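Putative polyphosphate kinase 2 family protein (Arthrobacter aurescens, PDB 3RHF) probably acts as a polyphosphate kinase of the PPK2 family, transferring phosphate between polyphosphate and nucleotides. Local coordinates at residues A[78-82]-A[142-147]. Sequence-based numbering, arbitrary orientation.
Sequences LILQA and QYEDVL
Strand residues Ile79 and Gln81 face the loop segment 142-147, whose first three residues have helical backbone angles, the backbones staying well apart, with the CA atoms of Gln81 and Tyr143 separated by 7.9 Å. Side chains span the distance. The chain of Gln81 bends at its second torsion (chi2 -79°), and its NE2 donates a nearly straight hydrogen bond of 2.7 Å to OE2 of Glu144. The carboxylate accepts through its anti lone pair, and amide and carboxylate planes lie only 14° apart. OE1 of Gln81 passes 3.7 Å from CB of Tyr143 and is held by Ser141, whose hydroxyl also bonds Tyr143 N; both ends of the amide are thus fixed. CD1 of Leu147 covers NE2 from 3.7 Å. Further back along the strand, CD1 of Ile79 makes a van der Waals contact of 3.4 Å with NE2 of Gln142 and meets the edge of the Tyr143 ring near its plane. The hydroxyl of that ring is hydrogen-bonded to Glu171 and Lys183, and Trp242 packs against the ring edge-to-face. In this P-loop-type kinase fold, strand 75-82 is central in the parallel sheet, flanked by 135-139 and 179-187; the loop after 135-139 packs through Gln142, Tyr143 and Val146 on helix 157-176, and through Tyr143 and Leu147 on helix 221-235.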
loop_
_atom_site.group_PDB
_atom_site.type_symbol
_atom_site.label_atom_id
_atom_site.label_comp_id
_atom_site.label_asym_id
_atom_site.label_seq_id
_atom_site.Cartn_x
_atom_site.Cartn_y
_atom_site.Cartn_z
ATOM N N LEU A 78 -1.701 7.293 -12.155
ATOM C CA LEU A 78 -0.526 6.742 -12.741
ATOM C C LEU A 78 -0.894 5.454 -13.439
ATOM O O LEU A 78 -1.414 4.523 -12.790
ATOM C CB LEU A 78 0.484 6.461 -11.658
ATOM C CG LEU A 78 1.840 5.845 -12.043
ATOM C CD1 LEU A 78 2.692 6.815 -12.913
ATOM C CD2 LEU A 78 2.602 5.463 -10.791
ATOM N N ILE A 79 -0.635 5.409 -14.758
ATOM C CA ILE A 79 -0.787 4.217 -15.574
ATOM C C ILE A 79 0.569 3.667 -15.973
ATOM O O ILE A 79 1.329 4.333 -16.698
ATOM C CB ILE A 79 -1.614 4.466 -16.923
ATOM C CG1 ILE A 79 -3.028 4.981 -16.614
ATOM C CG2 ILE A 79 -1.736 3.195 -17.688
ATOM C CD1 ILE A 79 -3.859 5.412 -17.788
ATOM N N LEU A 80 0.821 2.425 -15.558
ATOM C CA LEU A 80 2.001 1.679 -16.005
ATOM C C LEU A 80 1.704 0.553 -16.985
ATOM O O LEU A 80 0.891 -0.308 -16.697
ATOM C CB LEU A 80 2.719 1.085 -14.851
ATOM C CG LEU A 80 3.267 2.166 -13.960
ATOM C CD1 LEU A 80 3.459 1.541 -12.566
ATOM C CD2 LEU A 80 4.556 2.730 -14.529
ATOM N N GLN A 81 2.381 0.568 -18.129
ATOM C CA GLN A 81 2.420 -0.596 -19.034
ATOM C C GLN A 81 3.852 -0.986 -19.278
ATOM O O GLN A 81 4.743 -0.110 -19.348
ATOM C CB GLN A 81 1.792 -0.246 -20.374
ATOM C CG GLN A 81 0.295 0.093 -20.322
ATOM C CD GLN A 81 -0.552 -1.120 -20.239
ATOM O OE1 GLN A 81 -1.672 -1.065 -19.774
ATOM N NE2 GLN A 81 -0.024 -2.230 -20.673
ATOM N N ALA A 82 4.074 -2.292 -19.414
ATOM C CA ALA A 82 5.373 -2.838 -19.760
ATOM C C ALA A 82 5.294 -4.337 -19.999
ATOM O O ALA A 82 4.410 -4.979 -19.497
ATOM C CB ALA A 82 6.383 -2.553 -18.678
ATOM N N GLN A 142 -6.317 0.124 -19.409
ATOM C CA GLN A 142 -7.217 0.041 -20.555
ATOM C C GLN A 142 -6.471 -0.277 -21.873
ATOM O O GLN A 142 -7.064 -0.818 -22.811
ATOM C CB GLN A 142 -8.020 1.326 -20.707
ATOM C CG GLN A 142 -7.208 2.604 -21.002
ATOM C CD GLN A 142 -6.742 3.304 -19.760
ATOM O OE1 GLN A 142 -6.710 2.694 -18.672
ATOM N NE2 GLN A 142 -6.364 4.604 -19.895
ATOM N N TYR A 143 -5.179 0.025 -21.905
ATOM C CA TYR A 143 -4.348 -0.231 -23.045
ATOM C C TYR A 143 -4.149 -1.708 -23.343
ATOM O O TYR A 143 -3.906 -2.065 -24.506
ATOM C CB TYR A 143 -3.008 0.500 -22.891
ATOM C CG TYR A 143 -3.227 1.998 -23.065
ATOM C CD1 TYR A 143 -3.254 2.569 -24.311
ATOM C CD2 TYR A 143 -3.461 2.819 -21.973
ATOM C CE1 TYR A 143 -3.476 3.964 -24.476
ATOM C CE2 TYR A 143 -3.688 4.191 -22.115
ATOM C CZ TYR A 143 -3.713 4.755 -23.374
ATOM O OH TYR A 143 -3.926 6.111 -23.499
ATOM N N GLU A 144 -4.282 -2.569 -22.341
ATOM C CA GLU A 144 -4.145 -3.993 -22.594
ATOM C C GLU A 144 -5.039 -4.385 -23.754
ATOM O O GLU A 144 -4.661 -5.270 -24.575
ATOM C CB GLU A 144 -4.495 -4.852 -21.385
ATOM C CG GLU A 144 -3.490 -4.744 -20.248
ATOM C CD GLU A 144 -2.160 -5.410 -20.555
ATOM O OE1 GLU A 144 -2.104 -6.642 -20.557
ATOM O OE2 GLU A 144 -1.154 -4.720 -20.774
ATOM N N ASP A 145 -6.196 -3.701 -23.853
ATOM C CA ASP A 145 -7.183 -4.047 -24.862
ATOM C C ASP A 145 -6.844 -3.535 -26.250
ATOM O O ASP A 145 -7.564 -3.836 -27.165
ATOM C CB ASP A 145 -8.561 -3.601 -24.429
ATOM C CG ASP A 145 -9.034 -4.355 -23.213
ATOM O OD1 ASP A 145 -9.347 -5.560 -23.356
ATOM O OD2 ASP A 145 -9.088 -3.756 -22.115
ATOM N N VAL A 146 -5.770 -2.765 -26.413
ATOM C CA VAL A 146 -5.210 -2.530 -27.746
ATOM C C VAL A 146 -3.772 -3.040 -27.943
ATOM O O VAL A 146 -3.101 -2.625 -28.896
ATOM C CB VAL A 146 -5.250 -1.053 -28.122
ATOM C CG1 VAL A 146 -6.667 -0.601 -28.132
ATOM C CG2 VAL A 146 -4.373 -0.213 -27.193
ATOM N N LEU A 147 -3.306 -3.915 -27.056
ATOM C CA LEU A 147 -1.949 -4.474 -27.164
ATOM C C LEU A 147 -2.025 -5.991 -27.364
ATOM O O LEU A 147 -1.814 -6.475 -28.439
ATOM C CB LEU A 147 -1.083 -4.143 -25.936
ATOM C CG LEU A 147 -0.804 -2.658 -25.745
ATOM C CD1 LEU A 147 -0.374 -2.368 -24.332
ATOM C CD2 LEU A 147 0.206 -2.139 -26.774
#